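Local coordinates for protein ferulic acid esterase, AmCE1/Fae1A (Anaeromyces mucronatus, PDB 5CXX) that probably hydrolyses feruloyl esters, as a fungal ferulic acid esterase of the alpha/beta-hydrolase fold, and is captured here with ferulic acid bound, at residues Tyr167-Ala178 and Phe205-Ile216; Ala180-Asp190 and Val225-Ile235. All coordinates share one frame; numbering follows the deposited sequence.

In the fold
Contact 1 and contact 2 lie in one alpha/beta-hydrolase domain, their centres about 17 Å apart. Along the chain their segments alternate: 167-178, 180-190, 205-216, then 225-235. Contact 1 joins the neighbouring parallel strands 175-179 and 213-219 of the central sheet, and contact 2 joins what follows each of them, the loop running to strand 188-190 and the helix 228-238. The two meet directly at Phe205, whose CE2 lies 3.8 Å from CD1 of Tyr232 and whose CD2 lies 3.8 Å from CG2 of Ile235. Packing thus continues from the loop of contact 1 into contact 2, where Ala182, Pro183 and Asp190 line the ferulic acid pocket.

Contact 1. Residues Tyr167-Ala178 and Phe205-Ile216; sequences YMRSDLIGYVGA and FRAEIQPIVSLI
Pro211 CG sits over one face of the Tyr167 ring, the apolar centre at the end of helix 157-168, 4.2 Å from the ring centroid and 25° off its normal, a CH-pi contact displaced toward the rim. Phe205 turns its edge to the Tyr167 face in a T-shaped pair with planes at 77°; its CG, anti to the backbone N (chi1 -170°), brings CE1 beside CD1 of the tyrosine. Ala207 CB packs against CD2 of the same ring. A second apolar patch centres on Tyr175, whose ring has Ile212 CB over one face and Val213 CG2 at its edge, 3.6 Å from CD2.

Strands 175-178 and 213-216 run parallel, their short axes 4.7 Å apart, and separate the two patches: Tyr175 and Val213 point to one face of the sheet, Val176 and Ser214, the latter bonded to Tyr167, to the other. Backbone bonds pass alternately from Val176 N to Val213 O, from Leu215 N to Val176 O and from Ala178 N to Leu215 O, as expected of adjacent parallel strands in the alpha/beta-hydrolase sheet. Before the paired residues, Gly174 O takes a bent 2.7 Å bond from Ile212 N and a weak one from Val213 N.

At the polar edge, Ser214 OG donates to Tyr167 OH at 2.8 Å, and Tyr167 OH in turn donates to a water that bonds Gln210 OE1. In the conformer described here, Ser170 OG donates to Ile209 O at 2.6 Å, in the carbonyl plane; a second conformer is deposited, so this bond may be only partly occupied. Arg147 ties both loops together, bonding Ser170 O and Gln210 O. The phenol of Tyr167 therefore both accepts and donates, so its buried hydroxyl is satisfied while two bonds in sequence fix the end of a ring otherwise held by carbon contacts.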
# COMPACT_ATOMS: atom_id res chain seq x y z
N TYR A 167 6.75 -4.44 8.12
CA TYR A 167 7.18 -5.17 9.30
C TYR A 167 8.71 -5.24 9.36
O TYR A 167 9.27 -5.10 10.49
CB TYR A 167 6.55 -6.59 9.38
CG TYR A 167 5.17 -6.46 9.99
CD1 TYR A 167 4.07 -6.17 9.18
CD2 TYR A 167 4.99 -6.63 11.37
CE1 TYR A 167 2.79 -6.01 9.74
CE2 TYR A 167 3.72 -6.46 11.97
CZ TYR A 167 2.62 -6.16 11.12
OH TYR A 167 1.40 -5.97 11.75
N MET A 168 9.40 -5.38 8.22
CA MET A 168 10.86 -5.49 8.35
C MET A 168 11.47 -4.13 8.68
O MET A 168 12.55 -4.12 9.32
CB MET A 168 11.52 -6.01 7.07
CG MET A 168 11.10 -7.50 6.74
SD MET A 168 11.43 -8.75 8.06
CE MET A 168 9.91 -8.75 9.01
N ARG A 169 10.80 -3.05 8.24
CA ARG A 169 11.31 -1.69 8.50
C ARG A 169 10.20 -0.84 9.11
O ARG A 169 9.92 0.31 8.66
CB ARG A 169 11.87 -1.06 7.20
CG ARG A 169 13.21 -1.67 6.72
CD ARG A 169 14.35 -1.65 7.79
NE ARG A 169 14.58 -0.29 8.31
CZ ARG A 169 15.49 0.52 7.80
NH1 ARG A 169 16.21 0.20 6.69
NH2 ARG A 169 15.70 1.73 8.38
N SER A 170 9.66 -1.38 10.20
CA SER A 170 8.63 -0.68 10.95
C SER A 170 9.17 0.61 11.58
O SER A 170 8.41 1.47 11.99
CB SER A 170 8.06 -1.59 12.05
OG SER A 170 9.07 -1.96 12.99
N ASP A 171 10.50 0.70 11.68
CA ASP A 171 11.08 1.98 12.15
C ASP A 171 10.84 3.14 11.19
O ASP A 171 10.87 4.31 11.64
CB ASP A 171 12.59 1.82 12.44
CG ASP A 171 13.41 1.54 11.18
OD1 ASP A 171 13.03 0.63 10.43
OD2 ASP A 171 14.49 2.13 11.07
N LEU A 172 10.64 2.85 9.88
CA LEU A 172 10.39 3.89 8.88
C LEU A 172 8.91 4.10 8.59
O LEU A 172 8.51 5.22 8.16
CB LEU A 172 11.12 3.48 7.57
CG LEU A 172 12.64 3.35 7.71
CD1 LEU A 172 13.16 3.12 6.27
CD2 LEU A 172 13.35 4.56 8.27
N ILE A 173 8.11 3.03 8.74
CA ILE A 173 6.72 2.99 8.28
C ILE A 173 5.81 2.93 9.50
O ILE A 173 5.78 1.88 10.19
CB ILE A 173 6.46 1.76 7.41
CG1 ILE A 173 7.46 1.58 6.21
CG2 ILE A 173 5.02 1.81 6.87
CD1 ILE A 173 7.52 2.81 5.29
N GLY A 174 5.04 3.98 9.73
CA GLY A 174 4.14 4.01 10.91
C GLY A 174 2.83 3.26 10.64
O GLY A 174 2.24 2.71 11.56
N TYR A 175 2.33 3.24 9.39
CA TYR A 175 0.98 2.76 9.08
C TYR A 175 1.09 1.82 7.89
O TYR A 175 1.66 2.24 6.85
CB TYR A 175 0.01 3.93 8.71
CG TYR A 175 -0.06 4.97 9.79
CD1 TYR A 175 0.94 5.97 9.89
CD2 TYR A 175 -1.08 4.93 10.75
CE1 TYR A 175 0.88 6.89 10.91
CE2 TYR A 175 -1.13 5.86 11.74
CZ TYR A 175 -0.16 6.83 11.82
OH TYR A 175 -0.39 7.70 12.91
N VAL A 176 0.59 0.59 8.00
CA VAL A 176 0.69 -0.42 6.97
C VAL A 176 -0.70 -0.89 6.57
O VAL A 176 -1.47 -1.28 7.44
CB VAL A 176 1.51 -1.65 7.43
CG1 VAL A 176 1.74 -2.65 6.28
CG2 VAL A 176 2.78 -1.17 8.14
N GLY A 177 -1.01 -0.89 5.26
CA GLY A 177 -2.31 -1.31 4.79
C GLY A 177 -2.15 -2.33 3.70
O GLY A 177 -1.45 -2.14 2.69
N ALA A 178 -2.84 -3.45 3.83
CA ALA A 178 -2.64 -4.54 2.89
C ALA A 178 -4.00 -4.98 2.38
O ALA A 178 -4.76 -5.63 3.14
CB ALA A 178 -1.91 -5.75 3.57
N PHE A 205 7.68 -13.10 11.05
CA PHE A 205 6.73 -12.09 10.50
C PHE A 205 6.23 -11.27 11.70
O PHE A 205 5.16 -11.54 12.28
CB PHE A 205 5.61 -12.80 9.76
CG PHE A 205 4.71 -11.89 8.96
CD1 PHE A 205 4.99 -10.55 8.78
CD2 PHE A 205 3.60 -12.45 8.36
CE1 PHE A 205 4.12 -9.76 7.97
CE2 PHE A 205 2.74 -11.68 7.55
CZ PHE A 205 3.00 -10.32 7.40
N ARG A 206 7.05 -10.32 12.13
CA ARG A 206 6.82 -9.52 13.35
C ARG A 206 7.76 -8.30 13.27
O ARG A 206 8.69 -8.25 12.43
CB ARG A 206 7.07 -10.35 14.62
CG ARG A 206 8.52 -10.85 14.72
CD ARG A 206 8.83 -11.49 16.06
NE ARG A 206 8.01 -12.64 16.34
CZ ARG A 206 7.15 -12.71 17.37
NH1 ARG A 206 6.95 -11.64 18.15
NH2 ARG A 206 6.48 -13.82 17.59
N ALA A 207 7.56 -7.33 14.15
CA ALA A 207 8.36 -6.12 14.17
C ALA A 207 8.79 -5.88 15.58
O ALA A 207 8.01 -6.16 16.50
CB ALA A 207 7.53 -4.97 13.71
N GLU A 208 9.97 -5.32 15.76
CA GLU A 208 10.34 -4.93 17.10
C GLU A 208 9.48 -3.72 17.47
O GLU A 208 8.63 -3.91 18.36
CB GLU A 208 11.83 -4.66 17.19
CG GLU A 208 12.35 -4.89 18.56
CD GLU A 208 13.85 -4.92 18.59
OE1 GLU A 208 14.48 -5.12 17.52
OE2 GLU A 208 14.44 -4.71 19.64
N ILE A 209 9.63 -2.54 16.81
CA ILE A 209 8.70 -1.39 17.05
C ILE A 209 7.40 -1.61 16.28
O ILE A 209 7.44 -1.85 15.07
CB ILE A 209 9.33 0.03 16.75
CG1 ILE A 209 8.29 1.16 17.02
CG2 ILE A 209 9.93 0.13 15.35
CD1 ILE A 209 9.01 2.62 17.13
N GLN A 210 6.26 -1.63 16.99
CA GLN A 210 4.99 -2.04 16.35
C GLN A 210 4.49 -0.99 15.37
O GLN A 210 4.57 0.21 15.69
CB GLN A 210 3.89 -2.25 17.41
CG GLN A 210 4.07 -3.57 18.16
CD GLN A 210 3.97 -4.78 17.21
OE1 GLN A 210 2.88 -5.14 16.77
NE2 GLN A 210 5.12 -5.36 16.89
N PRO A 211 3.94 -1.41 14.22
CA PRO A 211 3.18 -0.41 13.45
C PRO A 211 2.19 0.34 14.30
O PRO A 211 1.54 -0.23 15.24
CB PRO A 211 2.41 -1.29 12.43
CG PRO A 211 3.26 -2.48 12.23
CD PRO A 211 3.74 -2.76 13.66
N ILE A 212 2.01 1.63 14.03
CA ILE A 212 0.97 2.39 14.70
C ILE A 212 -0.42 1.82 14.32
O ILE A 212 -1.31 1.68 15.15
CB ILE A 212 1.06 3.90 14.36
CG1 ILE A 212 2.48 4.40 14.74
CG2 ILE A 212 -0.05 4.72 15.03
CD1 ILE A 212 2.81 5.85 14.21
N VAL A 213 -0.57 1.52 13.03
CA VAL A 213 -1.76 0.82 12.51
C VAL A 213 -1.26 -0.22 11.51
O VAL A 213 -0.37 0.08 10.65
CB VAL A 213 -2.75 1.78 11.81
CG1 VAL A 213 -3.90 0.99 11.19
CG2 VAL A 213 -3.28 2.83 12.75
N SER A 214 -1.77 -1.46 11.58
CA SER A 214 -1.53 -2.51 10.58
C SER A 214 -2.90 -2.99 10.20
O SER A 214 -3.68 -3.33 11.10
CB SER A 214 -0.67 -3.64 11.18
OG SER A 214 -0.65 -4.69 10.26
N LEU A 215 -3.27 -2.93 8.91
CA LEU A 215 -4.63 -3.30 8.53
C LEU A 215 -4.57 -4.21 7.35
O LEU A 215 -3.86 -3.89 6.39
CB LEU A 215 -5.45 -2.06 8.18
CG LEU A 215 -6.91 -2.24 7.69
CD1 LEU A 215 -7.79 -1.02 8.09
CD2 LEU A 215 -7.03 -2.53 6.15
N ILE A 216 -5.37 -5.27 7.37
CA ILE A 216 -5.40 -6.23 6.28
C ILE A 216 -6.86 -6.51 5.96
O ILE A 216 -7.68 -6.70 6.88
CB ILE A 216 -4.76 -7.57 6.67
CG1 ILE A 216 -3.33 -7.39 7.10
CG2 ILE A 216 -4.84 -8.56 5.48
CD1 ILE A 216 -2.70 -8.74 7.62
O HOH W 1 1.52 -5.20 14.35

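Contact 2. Residues Ala180-Asp190 and Val225-Ile235. With FER (3-(4-hydroxy-3-methoxyphenyl)-2-propenoic acid), chain D.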
# COMPACT_ATOMS: atom_id res chain seq x y z
N ALA A 180 -5.97 -7.36 0.19
CA ALA A 180 -5.88 -8.66 -0.50
C ALA A 180 -4.44 -9.04 -0.82
O ALA A 180 -4.13 -9.35 -1.98
CB ALA A 180 -6.75 -8.69 -1.78
N PRO A 181 -3.57 -9.11 0.19
CA PRO A 181 -2.16 -9.44 -0.08
C PRO A 181 -1.93 -10.85 -0.67
O PRO A 181 -2.58 -11.84 -0.35
CB PRO A 181 -1.50 -9.33 1.33
CG PRO A 181 -2.64 -9.65 2.32
CD PRO A 181 -3.81 -8.87 1.64
N ALA A 182 -0.96 -10.88 -1.59
CA ALA A 182 -0.58 -12.08 -2.32
C ALA A 182 0.16 -13.10 -1.44
O ALA A 182 0.79 -12.71 -0.44
CB ALA A 182 0.33 -11.62 -3.53
N PRO A 183 0.17 -14.36 -1.87
CA PRO A 183 0.97 -15.38 -1.16
C PRO A 183 2.45 -15.10 -1.22
O PRO A 183 2.94 -14.39 -2.12
CB PRO A 183 0.69 -16.68 -1.92
CG PRO A 183 0.19 -16.22 -3.33
CD PRO A 183 -0.54 -14.92 -3.05
N GLY A 184 3.17 -15.69 -0.26
CA GLY A 184 4.62 -15.77 -0.31
C GLY A 184 5.40 -14.84 0.60
O GLY A 184 6.66 -14.85 0.56
N ILE A 185 4.71 -14.05 1.43
CA ILE A 185 5.50 -13.34 2.46
C ILE A 185 6.23 -14.42 3.28
O ILE A 185 7.42 -14.31 3.59
CB ILE A 185 4.65 -12.50 3.40
CG1 ILE A 185 4.01 -11.38 2.58
CG2 ILE A 185 5.53 -11.90 4.55
CD1 ILE A 185 2.99 -10.61 3.43
N THR A 186 5.45 -15.43 3.65
CA THR A 186 5.94 -16.58 4.43
C THR A 186 5.73 -17.84 3.53
O THR A 186 5.15 -17.73 2.43
CB THR A 186 5.13 -16.69 5.73
OG1 THR A 186 3.76 -16.57 5.39
CG2 THR A 186 5.49 -15.52 6.70
N PRO A 187 6.24 -19.00 3.92
CA PRO A 187 6.14 -20.15 3.00
C PRO A 187 4.71 -20.53 2.71
O PRO A 187 3.82 -20.53 3.59
CB PRO A 187 6.85 -21.28 3.76
CG PRO A 187 7.83 -20.56 4.70
CD PRO A 187 7.03 -19.35 5.12
N GLY A 188 4.49 -20.97 1.46
CA GLY A 188 3.13 -21.35 1.08
C GLY A 188 3.13 -22.02 -0.28
O GLY A 188 4.17 -22.21 -0.87
N GLU A 189 1.95 -22.46 -0.73
CA GLU A 189 1.84 -23.18 -2.01
C GLU A 189 0.52 -22.75 -2.65
O GLU A 189 -0.48 -22.63 -1.96
CB GLU A 189 1.87 -24.72 -1.81
CG GLU A 189 1.54 -25.45 -3.08
CD GLU A 189 2.75 -26.03 -3.76
OE1 GLU A 189 3.86 -25.93 -3.18
OE2 GLU A 189 2.59 -26.63 -4.86
N ASP A 190 0.50 -22.48 -3.96
CA ASP A 190 -0.79 -22.18 -4.61
C ASP A 190 -0.82 -22.66 -6.04
O ASP A 190 0.15 -23.23 -6.56
CB ASP A 190 -1.14 -20.68 -4.53
CG ASP A 190 -0.40 -19.82 -5.57
OD1 ASP A 190 0.60 -20.26 -6.17
OD2 ASP A 190 -0.84 -18.68 -5.72
N VAL A 225 -5.95 -14.46 -4.71
CA VAL A 225 -5.09 -14.70 -3.55
C VAL A 225 -5.77 -15.58 -2.48
O VAL A 225 -5.13 -15.91 -1.51
CB VAL A 225 -4.59 -13.37 -2.89
CG1 VAL A 225 -3.80 -12.50 -3.94
CG2 VAL A 225 -5.73 -12.52 -2.25
N GLY A 226 -7.04 -15.93 -2.66
CA GLY A 226 -7.69 -16.95 -1.85
C GLY A 226 -7.62 -16.68 -0.36
O GLY A 226 -8.02 -15.59 0.09
N GLN A 227 -7.04 -17.65 0.35
CA GLN A 227 -6.98 -17.60 1.81
C GLN A 227 -5.66 -17.06 2.29
O GLN A 227 -5.38 -17.13 3.52
CB GLN A 227 -7.21 -18.99 2.36
CG GLN A 227 -8.63 -19.47 2.02
CD GLN A 227 -9.68 -18.65 2.72
OE1 GLN A 227 -9.72 -18.63 3.95
NE2 GLN A 227 -10.55 -17.98 1.96
N PHE A 228 -4.83 -16.52 1.40
CA PHE A 228 -3.54 -16.03 1.91
C PHE A 228 -3.66 -14.83 2.83
O PHE A 228 -2.98 -14.81 3.86
CB PHE A 228 -2.55 -15.78 0.74
CG PHE A 228 -2.00 -17.12 0.24
CD1 PHE A 228 -0.98 -17.75 0.95
CD2 PHE A 228 -2.60 -17.81 -0.83
CE1 PHE A 228 -0.50 -19.01 0.57
CE2 PHE A 228 -2.14 -19.11 -1.21
CZ PHE A 228 -1.06 -19.69 -0.53
N PRO A 229 -4.52 -13.86 2.54
CA PRO A 229 -4.63 -12.76 3.52
C PRO A 229 -5.07 -13.26 4.88
O PRO A 229 -4.52 -12.84 5.90
CB PRO A 229 -5.70 -11.83 2.88
CG PRO A 229 -5.41 -12.01 1.33
CD PRO A 229 -5.12 -13.54 1.21
N LYS A 230 -6.04 -14.17 4.91
CA LYS A 230 -6.43 -14.76 6.19
C LYS A 230 -5.24 -15.47 6.88
O LYS A 230 -5.10 -15.39 8.12
CB LYS A 230 -7.57 -15.77 5.98
CG LYS A 230 -8.14 -16.32 7.30
CD LYS A 230 -9.38 -17.17 6.94
CE LYS A 230 -10.00 -17.77 8.21
NZ LYS A 230 -11.16 -18.67 7.87
N SER A 231 -4.41 -16.13 6.09
CA SER A 231 -3.23 -16.80 6.68
C SER A 231 -2.30 -15.77 7.35
O SER A 231 -1.78 -16.05 8.45
CB SER A 231 -2.45 -17.65 5.63
OG SER A 231 -1.55 -16.88 4.82
N TYR A 232 -2.15 -14.60 6.74
CA TYR A 232 -1.31 -13.55 7.35
C TYR A 232 -1.95 -13.04 8.64
O TYR A 232 -1.24 -12.77 9.63
CB TYR A 232 -1.10 -12.42 6.36
CG TYR A 232 -0.33 -12.87 5.13
CD1 TYR A 232 0.64 -13.86 5.18
CD2 TYR A 232 -0.62 -12.29 3.91
CE1 TYR A 232 1.36 -14.25 4.03
CE2 TYR A 232 0.07 -12.67 2.77
CZ TYR A 232 1.05 -13.64 2.83
OH TYR A 232 1.76 -13.98 1.66
N HIS A 233 -3.27 -12.83 8.61
CA HIS A 233 -3.97 -12.46 9.86
C HIS A 233 -3.65 -13.47 10.96
O HIS A 233 -3.39 -13.11 12.12
CB HIS A 233 -5.48 -12.36 9.59
CG HIS A 233 -6.31 -12.46 10.81
ND1 HIS A 233 -6.26 -11.52 11.83
CD2 HIS A 233 -7.19 -13.42 11.23
CE1 HIS A 233 -7.09 -11.89 12.79
NE2 HIS A 233 -7.68 -13.03 12.45
N GLU A 234 -3.72 -14.73 10.60
CA GLU A 234 -3.51 -15.77 11.60
C GLU A 234 -2.07 -15.79 12.15
O GLU A 234 -1.86 -15.97 13.33
CB GLU A 234 -3.90 -17.12 11.00
CG GLU A 234 -5.43 -17.17 10.86
CD GLU A 234 -5.98 -18.38 10.10
OE1 GLU A 234 -7.21 -18.49 9.96
OE2 GLU A 234 -5.18 -19.20 9.62
N ILE A 235 -1.08 -15.61 11.27
CA ILE A 235 0.31 -15.61 11.69
C ILE A 235 0.60 -14.39 12.56
O ILE A 235 1.17 -14.53 13.60
CB ILE A 235 1.23 -15.57 10.41
CG1 ILE A 235 1.12 -16.91 9.67
CG2 ILE A 235 2.71 -15.25 10.80
CD1 ILE A 235 1.53 -16.84 8.14
C4 FER D . 0.64 -15.77 -6.72
C5 FER D . -0.69 -15.44 -7.11
C6 FER D . -1.04 -14.13 -7.26
C3 FER D . 1.53 -14.73 -6.42
C2 FER D . 1.21 -13.41 -6.59
C1 FER D . -0.08 -13.10 -6.99
C10 FER D . 3.56 -14.11 -5.52
C7 FER D . -0.42 -11.67 -7.19
C8 FER D . -1.49 -11.23 -7.88
C9 FER D . -1.70 -9.72 -8.00
O1 FER D . -0.90 -8.87 -7.50
O2 FER D . -2.70 -9.32 -8.66
O4 FER D . 1.10 -17.04 -6.54
O3 FER D . 2.76 -15.18 -6.02
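Phe228 lays its ring over Pro183, whose CB stands 3.4 Å from the centroid and only 7° off the normal, a centred CH-pi contact. Glu189 O lies at the edge of the same ring, in its plane. In this alpha/beta-hydrolase fold, a type II' turn from Val225 to Phe228 leads into helix 228-238, with Gln227 at the N-cap position, and the helix packs on the loop that leaves strand 175-179.

One turn on, Tyr232 has its CG anti to the carbonyl carbon (chi1 -64°), which sends the phenol into the bend of that loop. Ile185 CD1 covers one face, 3.8 Å from the centroid, while Pro181 CG and Thr186 OG1 lie at the edge. The hydroxyl donates to Ala182 O at 2.6 Å, on a lone pair in the carbonyl plane, and accepts from Ile185 N at 3.0 Å and 166°. A phenylalanine here would probably leave Ala182 O and Ile185 N without this shared mate and the 182-185 bend less firmly held.

Val225 meets Ala182 through CG1; its side chain also touches Ser156 and His253, which with Asp222 have a geometry consistent with the catalytic triad expected of this fold. On the ligand side, Ala182 CB faces the ferulic acid and Pro183 CG approaches its phenol. Asp190 OD1 is bonded by Ser193 N, and Asp190 OD2 accepts from the ligand's O4 at 2.7 Å.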